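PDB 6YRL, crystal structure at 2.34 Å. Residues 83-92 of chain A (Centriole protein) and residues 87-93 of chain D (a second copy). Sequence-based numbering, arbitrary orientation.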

# COMPACT_ATOMS: atom_id res chain seq x y z
N GLY A 83 -20.08 -7.40 -24.67
CA GLY A 83 -20.93 -8.18 -25.56
C GLY A 83 -22.12 -7.38 -26.07
O GLY A 83 -22.43 -7.37 -27.26
N ARG A 84 -22.82 -6.69 -25.16
CA ARG A 84 -23.93 -5.84 -25.59
C ARG A 84 -23.48 -4.85 -26.65
O ARG A 84 -24.18 -4.63 -27.65
CB ARG A 84 -24.54 -5.11 -24.39
CG ARG A 84 -25.92 -5.61 -24.00
CD ARG A 84 -26.60 -4.66 -23.03
NE ARG A 84 -27.51 -3.74 -23.70
CZ ARG A 84 -28.01 -2.65 -23.13
NH1 ARG A 84 -27.68 -2.34 -21.88
NH2 ARG A 84 -28.83 -1.86 -23.82
N LEU A 85 -22.29 -4.26 -26.46
CA LEU A 85 -21.76 -3.31 -27.44
C LEU A 85 -21.54 -3.97 -28.81
O LEU A 85 -21.90 -3.38 -29.84
CB LEU A 85 -20.47 -2.69 -26.92
CG LEU A 85 -20.64 -1.57 -25.88
CD1 LEU A 85 -19.31 -1.07 -25.32
CD2 LEU A 85 -21.41 -0.42 -26.47
N ARG A 86 -20.93 -5.16 -28.86
CA ARG A 86 -20.74 -5.79 -30.17
C ARG A 86 -22.08 -6.08 -30.83
O ARG A 86 -22.26 -5.83 -32.04
CB ARG A 86 -19.88 -7.07 -30.06
CG ARG A 86 -20.49 -8.21 -29.23
CD ARG A 86 -20.53 -9.62 -29.88
NE ARG A 86 -21.42 -10.50 -29.11
CZ ARG A 86 -21.06 -11.25 -28.07
NH1 ARG A 86 -21.96 -11.99 -27.43
NH2 ARG A 86 -19.79 -11.27 -27.67
N ASP A 87 -23.06 -6.55 -30.05
CA ASP A 87 -24.37 -6.86 -30.63
C ASP A 87 -25.06 -5.62 -31.16
O ASP A 87 -25.67 -5.65 -32.23
CB ASP A 87 -25.24 -7.56 -29.59
CG ASP A 87 -24.68 -8.91 -29.16
OD1 ASP A 87 -23.85 -9.47 -29.90
OD2 ASP A 87 -25.08 -9.39 -28.08
N MSE A 88 -24.97 -4.51 -30.43
CA MSE A 88 -25.56 -3.25 -30.86
C MSE A 88 -24.90 -2.77 -32.13
O MSE A 88 -25.57 -2.38 -33.08
CB MSE A 88 -25.42 -2.17 -29.80
CG MSE A 88 -26.27 -2.38 -28.58
SE MSE A 88 -27.87 -1.29 -28.66
CE MSE A 88 -29.05 -2.67 -29.38
N GLU A 89 -23.56 -2.78 -32.12
CA GLU A 89 -22.81 -2.35 -33.30
C GLU A 89 -23.25 -3.12 -34.53
O GLU A 89 -23.42 -2.55 -35.62
CB GLU A 89 -21.31 -2.52 -33.07
CG GLU A 89 -20.71 -1.51 -32.12
CD GLU A 89 -19.23 -1.75 -31.89
OE1 GLU A 89 -18.73 -2.83 -32.29
OE2 GLU A 89 -18.56 -0.86 -31.32
N ALA A 90 -23.47 -4.43 -34.37
CA ALA A 90 -23.93 -5.25 -35.49
C ALA A 90 -25.36 -4.89 -35.90
O ALA A 90 -25.66 -4.73 -37.09
CB ALA A 90 -23.84 -6.73 -35.11
N ALA A 91 -26.27 -4.77 -34.92
CA ALA A 91 -27.64 -4.39 -35.22
C ALA A 91 -27.69 -3.07 -35.99
O ALA A 91 -28.49 -2.92 -36.93
CB ALA A 91 -28.45 -4.27 -33.93
N LEU A 92 -26.84 -2.13 -35.61
CA LEU A 92 -26.79 -0.85 -36.30
C LEU A 92 -26.20 -0.99 -37.70
O LEU A 92 -26.71 -0.39 -38.65
CB LEU A 92 -26.00 0.16 -35.47
CG LEU A 92 -26.07 1.59 -35.98
CD1 LEU A 92 -27.51 2.05 -36.02
CD2 LEU A 92 -25.23 2.49 -35.09
N ASP D 87 -26.12 6.06 -26.24
CA ASP D 87 -26.01 6.68 -27.54
C ASP D 87 -26.43 5.72 -28.65
O ASP D 87 -27.22 6.08 -29.52
CB ASP D 87 -24.58 7.17 -27.77
CG ASP D 87 -24.20 8.31 -26.85
OD1 ASP D 87 -25.03 8.68 -25.99
OD2 ASP D 87 -23.08 8.83 -26.98
N MSE D 88 -25.95 4.49 -28.60
CA MSE D 88 -26.27 3.54 -29.65
C MSE D 88 -27.71 3.06 -29.66
O MSE D 88 -28.25 2.79 -30.73
CB MSE D 88 -25.36 2.34 -29.55
CG MSE D 88 -24.11 2.56 -30.32
SE MSE D 88 -23.52 0.85 -30.96
CE MSE D 88 -22.16 0.61 -29.62
N GLU D 89 -28.32 2.91 -28.48
CA GLU D 89 -29.76 2.68 -28.44
C GLU D 89 -30.49 3.79 -29.18
O GLU D 89 -31.33 3.52 -30.06
CB GLU D 89 -30.23 2.60 -26.98
CG GLU D 89 -29.79 1.34 -26.24
CD GLU D 89 -29.90 1.47 -24.73
OE1 GLU D 89 -30.26 2.56 -24.24
OE2 GLU D 89 -29.62 0.47 -24.02
N ALA D 90 -30.16 5.04 -28.87
CA ALA D 90 -30.79 6.17 -29.56
C ALA D 90 -30.55 6.11 -31.06
O ALA D 90 -31.48 6.29 -31.86
CB ALA D 90 -30.27 7.48 -28.98
N ALA D 91 -29.30 5.84 -31.47
CA ALA D 91 -28.96 5.85 -32.89
C ALA D 91 -29.65 4.71 -33.63
O ALA D 91 -30.05 4.88 -34.79
CB ALA D 91 -27.45 5.77 -33.08
N LEU D 92 -29.81 3.56 -32.98
CA LEU D 92 -30.55 2.46 -33.58
C LEU D 92 -32.03 2.80 -33.73
O LEU D 92 -32.63 2.54 -34.78
CB LEU D 92 -30.35 1.19 -32.75
CG LEU D 92 -30.93 -0.11 -33.30
CD1 LEU D 92 -30.24 -0.52 -34.59
CD2 LEU D 92 -30.82 -1.22 -32.28
N ARG D 93 -32.64 3.39 -32.69
CA ARG D 93 -34.04 3.83 -32.80
C ARG D 93 -34.21 4.80 -33.97
O ARG D 93 -35.14 4.66 -34.78
CB ARG D 93 -34.49 4.49 -31.50
CG ARG D 93 -35.96 4.89 -31.49
CD ARG D 93 -36.28 5.90 -30.38
NE ARG D 93 -35.69 5.53 -29.10
CZ ARG D 93 -34.83 6.27 -28.41
NH1 ARG D 93 -34.46 7.47 -28.86
NH2 ARG D 93 -34.35 5.83 -27.26

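Two helices of the same protein run side by side in the same N-to-C sense, their axes 20° apart and 10.0 Å at closest approach, and the register pairs Met88(A) with Met88(D) and Leu92(A) with Leu92(D). Asp87(D) takes no part, and the contact opens with Met88(D), which is buried and covered more than any other residue here. Its SE lies 3.8 Å from CB of Met88(A), while its CE reaches farther across to CD2 of Leu85(A) at 3.4 Å and to CG of Glu89(A) at 3.6 Å. The copies differ at this position: Met88(A) turns its own CE onto CD2 of Leu92(D), 3.7 Å away, so the two selenomethionines pack without mirroring one another.

Glu89(D) supplies the polar edge. Its CB points sideways, but the extended chain carries OE2 to 2.5 Å from NH2 of Arg84(A), a very short hydrogen bond within a salt bridge; the carboxylate oxygen lies near the guanidinium plane.

Ala90(D) is out of reach. Ala91(D) points toward chain A, and its CB sits 4.4 Å from CD2 of Leu92(A); CB of Ala91(A) answers at 4.2 Å from CD2 of Leu92(D). Leu92(D) closes the apolar row, meeting Leu92(A) CD1 to CD1 at 4.0 Å. Arg93(D) points away. The rule is plain: apolar residues point toward the partner, small Ala against large Leu, with charge at the margin.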